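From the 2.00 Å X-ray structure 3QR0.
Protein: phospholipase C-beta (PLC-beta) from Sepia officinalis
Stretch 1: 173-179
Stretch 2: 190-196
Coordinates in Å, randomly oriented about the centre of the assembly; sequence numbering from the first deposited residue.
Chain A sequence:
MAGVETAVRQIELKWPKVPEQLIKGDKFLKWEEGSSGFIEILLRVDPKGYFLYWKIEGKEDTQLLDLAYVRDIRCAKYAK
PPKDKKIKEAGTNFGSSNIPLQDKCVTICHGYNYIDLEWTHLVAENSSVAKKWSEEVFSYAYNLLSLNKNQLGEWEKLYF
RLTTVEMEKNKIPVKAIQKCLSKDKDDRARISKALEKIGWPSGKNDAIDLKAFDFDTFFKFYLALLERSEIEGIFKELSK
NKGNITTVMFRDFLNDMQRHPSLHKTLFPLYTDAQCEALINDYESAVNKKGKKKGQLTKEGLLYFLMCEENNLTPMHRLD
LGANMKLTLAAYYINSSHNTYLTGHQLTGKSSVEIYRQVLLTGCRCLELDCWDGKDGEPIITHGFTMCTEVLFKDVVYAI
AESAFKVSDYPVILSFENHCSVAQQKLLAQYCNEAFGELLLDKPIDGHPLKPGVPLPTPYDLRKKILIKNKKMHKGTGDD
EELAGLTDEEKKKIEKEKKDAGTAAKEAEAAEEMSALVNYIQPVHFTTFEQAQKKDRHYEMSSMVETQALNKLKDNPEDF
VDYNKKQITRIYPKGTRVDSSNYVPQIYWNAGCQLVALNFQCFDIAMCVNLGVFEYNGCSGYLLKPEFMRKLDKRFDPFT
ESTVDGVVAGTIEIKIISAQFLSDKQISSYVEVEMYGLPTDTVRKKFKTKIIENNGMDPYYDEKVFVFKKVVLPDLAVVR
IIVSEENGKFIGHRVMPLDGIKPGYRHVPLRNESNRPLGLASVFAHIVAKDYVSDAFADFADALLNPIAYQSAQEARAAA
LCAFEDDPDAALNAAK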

ATOM      1  N   PRO A 173     -23.825 -25.102   3.487  1.00 42.84           N
ATOM      2  CA  PRO A 173     -25.167 -24.584   3.764  1.00 43.14           C
ATOM      3  C   PRO A 173     -25.496 -23.343   2.927  1.00 42.53           C
ATOM      4  O   PRO A 173     -24.632 -22.483   2.732  1.00 41.51           O
ATOM      5  CB  PRO A 173     -25.136 -24.261   5.265  1.00 43.16           C
ATOM      6  CG  PRO A 173     -23.712 -24.196   5.646  1.00 42.61           C
ATOM      7  CD  PRO A 173     -22.902 -24.930   4.621  1.00 42.45           C
ATOM      8  N   VAL A 174     -26.727 -23.273   2.421  1.00 42.81           N
ATOM      9  CA  VAL A 174     -27.184 -22.115   1.647  1.00 42.38           C
ATOM     10  C   VAL A 174     -27.109 -20.857   2.505  1.00 42.02           C
ATOM     11  O   VAL A 174     -26.756 -19.784   2.022  1.00 41.39           O
ATOM     12  CB  VAL A 174     -28.634 -22.299   1.135  1.00 43.20           C
ATOM     13  CG1 VAL A 174     -29.154 -21.002   0.508  1.00 42.53           C
ATOM     14  CG2 VAL A 174     -28.712 -23.450   0.140  1.00 43.21           C
ATOM     15  N   LYS A 175     -27.450 -21.011   3.783  1.00 42.26           N
ATOM     16  CA  LYS A 175     -27.296 -19.961   4.790  1.00 42.18           C
ATOM     17  C   LYS A 175     -25.898 -19.318   4.755  1.00 41.14           C
ATOM     18  O   LYS A 175     -25.765 -18.099   4.891  1.00 40.27           O
ATOM     19  CB  LYS A 175     -27.571 -20.561   6.176  1.00 42.77           C
ATOM     20  CG  LYS A 175     -27.510 -19.595   7.340  1.00 43.78           C
ATOM     21  CD  LYS A 175     -28.072 -20.248   8.598  1.00 45.19           C
ATOM     22  CE  LYS A 175     -27.936 -19.353   9.809  1.00 45.64           C
ATOM     23  NZ  LYS A 175     -28.676 -19.909  10.982  1.00 46.68           N
ATOM     24  N   ALA A 176     -24.868 -20.143   4.572  1.00 40.88           N
ATOM     25  CA  ALA A 176     -23.484 -19.668   4.542  1.00 40.16           C
ATOM     26  C   ALA A 176     -23.182 -18.887   3.261  1.00 39.84           C
ATOM     27  O   ALA A 176     -22.433 -17.915   3.287  1.00 39.29           O
ATOM     28  CB  ALA A 176     -22.519 -20.835   4.691  1.00 40.17           C
ATOM     29  N   ILE A 177     -23.773 -19.319   2.147  1.00 40.47           N
ATOM     30  CA  ILE A 177     -23.589 -18.648   0.861  1.00 40.46           C
ATOM     31  C   ILE A 177     -24.186 -17.244   0.910  1.00 40.64           C
ATOM     32  O   ILE A 177     -23.549 -16.280   0.492  1.00 39.97           O
ATOM     33  CB  ILE A 177     -24.240 -19.429  -0.309  1.00 41.01           C
ATOM     34  CG1 ILE A 177     -23.690 -20.858  -0.385  1.00 41.31           C
ATOM     35  CG2 ILE A 177     -23.991 -18.703  -1.625  1.00 40.42           C
ATOM     36  CD1 ILE A 177     -24.357 -21.716  -1.429  1.00 42.10           C
ATOM     37  N   GLN A 178     -25.402 -17.133   1.438  1.00 41.58           N
ATOM     38  CA  GLN A 178     -26.077 -15.837   1.543  1.00 42.02           C
ATOM     39  C   GLN A 178     -25.366 -14.866   2.491  1.00 41.55           C
ATOM     40  O   GLN A 178     -25.186 -13.695   2.151  1.00 41.46           O
ATOM     41  CB  GLN A 178     -27.542 -16.016   1.958  1.00 42.94           C
ATOM     42  CG  GLN A 178     -28.437 -16.450   0.807  1.00 44.40           C
ATOM     43  CD  GLN A 178     -29.834 -16.842   1.249  1.00 46.44           C
ATOM     44  OE1 GLN A 178     -30.066 -17.168   2.415  1.00 47.54           O
ATOM     45  NE2 GLN A 178     -30.776 -16.819   0.310  1.00 47.39           N
ATOM     46  N   LYS A 179     -24.955 -15.347   3.666  1.00 41.63           N
ATOM     47  CA  LYS A 179     -24.296 -14.479   4.653  1.00 41.29           C
ATOM     48  C   LYS A 179     -22.962 -13.923   4.148  1.00 40.51           C
ATOM     49  O   LYS A 179     -22.594 -12.805   4.490  1.00 39.86           O
ATOM     50  CB  LYS A 179     -24.092 -15.195   5.997  1.00 41.57           C
ATOM     51  CG  LYS A 179     -22.930 -16.172   6.045  1.00 41.60           C
ATOM     52  CD  LYS A 179     -22.660 -16.672   7.450  1.00 42.67           C
ATOM     53  CE  LYS A 179     -21.396 -17.520   7.477  1.00 42.49           C
ATOM     54  NZ  LYS A 179     -21.241 -18.268   8.749  1.00 42.54           N
TER
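Stretch 2, residues 190-196: RISKALE

Branched aliphatic side chains from two helices form the apolar centre of this contact. Ile-177, buried and with its CA-to-CB bond directed toward the other helix, meets two residues of stretch 2 that lie one helical turn apart, Ile-191 and Leu-195. Its CD1 comes to 4.0 Å from CD2 of Leu-195, and its CG2 lies 4.3 Å from CG2 of Ile-191. The m, t rotamer of Ile-177 helps to explain this double contact: the extended chi2 carries CD1 out to the leucine, while the shorter CG2 branch remains for the isoleucine. Leu-195 also receives Val-174, whose CG1 approaches its CD1 to 3.8 Å. The forked end of a leucine suits such a place: its CD1 lies against valine and its CD2 comes closest to isoleucine, although CD1 also reaches the isoleucine.

The backbones set up this pattern. Residues 174-179 are helical, with Pro-173 at the N-cap position; proline fits there because its nitrogen, which carries no hydrogen, is not asked to donate a bond within the helix. Its carbonyl does take part, with O of Pro-173 accepting from N of Ala-176 at 3.0 Å and, weakly, from N of Ile-177 at 3.3 Å. Stretch 2 is helical throughout, and its i to i+4 bonds include N of Leu-195 to O of Ile-191 at 3.0 Å. That repeat brings Ile-191 and Leu-195 to the same side, just as N of Gln-178 bonding to O of Val-174 at 3.0 Å marks one turn of stretch 1. The helix axes approach to 10.5 Å, and their N-to-C directions differ by 128°, so the helices run in broadly opposing directions but cross obliquely. Val-174 accordingly meets the later Leu-195, whereas Gln-178 meets the earlier Ile-191, their CA atoms 6.8 Å apart.

Gln-178 leads from this centre to the polar edge. Its CA-to-CB bond points sideways, but the end of the side chain comes nearer to stretch 2. The aliphatic part of Gln-178 packs as a hydrocarbon, its CG lying 3.7 Å from CG2 of Ile-191, and its amide reaches on to Ser-192, with NE2 of Gln-178 2.8 Å from OG of Ser-192. Despite that short distance the angle is poor, and the pair is not a hydrogen bond; each atom is hydrogen-bonded instead to a residue just outside one of the two stretches. Serine suits this partly exposed margin because its side chain is small and polar. Farther out, Lys-175, Lys-193 and Glu-196 are exposed and take no part in the contact, which buries 266 Å² in all, counting both sides.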

ATOM      1  N   ARG A 190     -32.192 -12.778  -4.769  1.00 45.04           N
ATOM      2  CA  ARG A 190     -31.447 -12.940  -6.022  1.00 44.39           C
ATOM      3  C   ARG A 190     -30.520 -14.147  -5.933  1.00 43.65           C
ATOM      4  O   ARG A 190     -30.454 -14.963  -6.856  1.00 43.57           O
ATOM      5  CB  ARG A 190     -30.626 -11.689  -6.348  1.00 43.79           C
ATOM      6  CG  ARG A 190     -31.451 -10.475  -6.753  1.00 44.50           C
ATOM      7  CD  ARG A 190     -30.554  -9.296  -7.124  1.00 44.06           C
ATOM      8  NE  ARG A 190     -29.754  -9.573  -8.318  1.00 43.79           N
ATOM      9  CZ  ARG A 190     -28.831  -8.757  -8.824  1.00 42.59           C
ATOM     10  NH1 ARG A 190     -28.565  -7.590  -8.249  1.00 42.27           N
ATOM     11  NH2 ARG A 190     -28.164  -9.115  -9.918  1.00 42.31           N
ATOM     12  N   ILE A 191     -29.820 -14.257  -4.809  1.00 42.77           N
ATOM     13  CA  ILE A 191     -28.916 -15.375  -4.567  1.00 42.28           C
ATOM     14  C   ILE A 191     -29.663 -16.711  -4.630  1.00 43.02           C
ATOM     15  O   ILE A 191     -29.216 -17.634  -5.305  1.00 42.75           O
ATOM     16  CB  ILE A 191     -28.173 -15.214  -3.218  1.00 41.61           C
ATOM     17  CG1 ILE A 191     -27.140 -14.085  -3.326  1.00 40.50           C
ATOM     18  CG2 ILE A 191     -27.497 -16.516  -2.815  1.00 41.12           C
ATOM     19  CD1 ILE A 191     -26.656 -13.563  -1.991  1.00 39.85           C
ATOM     20  N   SER A 192     -30.806 -16.801  -3.953  1.00 43.91           N
ATOM     21  CA  SER A 192     -31.626 -18.020  -3.985  1.00 45.01           C
ATOM     22  C   SER A 192     -32.069 -18.383  -5.408  1.00 45.56           C
ATOM     23  O   SER A 192     -31.979 -19.543  -5.816  1.00 45.86           O
ATOM     24  CB  SER A 192     -32.857 -17.869  -3.086  1.00 45.72           C
ATOM     25  OG  SER A 192     -32.476 -17.781  -1.725  1.00 46.11           O
ATOM     26  N   LYS A 193     -32.549 -17.386  -6.149  1.00 45.74           N
ATOM     27  CA  LYS A 193     -32.972 -17.579  -7.537  1.00 46.38           C
ATOM     28  C   LYS A 193     -31.815 -18.074  -8.407  1.00 45.66           C
ATOM     29  O   LYS A 193     -32.000 -18.947  -9.255  1.00 45.92           O
ATOM     30  CB  LYS A 193     -33.526 -16.270  -8.112  1.00 46.84           C
ATOM     31  CG  LYS A 193     -34.836 -15.801  -7.477  1.00 48.43           C
ATOM     32  CD  LYS A 193     -36.064 -16.304  -8.232  1.00 50.87           C
ATOM     33  CE  LYS A 193     -36.325 -15.484  -9.493  1.00 51.62           C
ATOM     34  NZ  LYS A 193     -37.669 -15.764 -10.073  1.00 53.59           N
ATOM     35  N   ALA A 194     -30.624 -17.515  -8.189  1.00 44.47           N
ATOM     36  CA  ALA A 194     -29.431 -17.911  -8.942  1.00 44.03           C
ATOM     37  C   ALA A 194     -29.029 -19.355  -8.642  1.00 44.19           C
ATOM     38  O   ALA A 194     -28.671 -20.101  -9.547  1.00 44.17           O
ATOM     39  CB  ALA A 194     -28.268 -16.964  -8.644  1.00 43.01           C
ATOM     40  N   LEU A 195     -29.092 -19.742  -7.369  1.00 44.49           N
ATOM     41  CA  LEU A 195     -28.814 -21.123  -6.963  1.00 45.05           C
ATOM     42  C   LEU A 195     -29.812 -22.075  -7.619  1.00 46.51           C
ATOM     43  O   LEU A 195     -29.446 -23.162  -8.069  1.00 46.73           O
ATOM     44  CB  LEU A 195     -28.885 -21.269  -5.439  1.00 44.90           C
ATOM     45  CG  LEU A 195     -27.859 -20.497  -4.601  1.00 44.07           C
ATOM     46  CD1 LEU A 195     -28.238 -20.541  -3.124  1.00 43.96           C
ATOM     47  CD2 LEU A 195     -26.450 -21.032  -4.808  1.00 43.38           C
ATOM     48  N   GLU A 196     -31.073 -21.650  -7.672  1.00 47.60           N
ATOM     49  CA  GLU A 196     -32.132 -22.431  -8.305  1.00 49.24           C
ATOM     50  C   GLU A 196     -31.862 -22.620  -9.797  1.00 49.50           C
ATOM     51  O   GLU A 196     -31.952 -23.731 -10.310  1.00 49.99           O
ATOM     52  CB  GLU A 196     -33.488 -21.755  -8.093  1.00 50.01           C
ATOM     53  CG  GLU A 196     -34.688 -22.658  -8.324  1.00 52.10           C
ATOM     54  CD  GLU A 196     -36.004 -21.976  -7.983  1.00 53.93           C
ATOM     55  OE1 GLU A 196     -36.060 -20.724  -8.014  1.00 54.39           O
ATOM     56  OE2 GLU A 196     -36.986 -22.690  -7.683  1.00 55.65           O
TER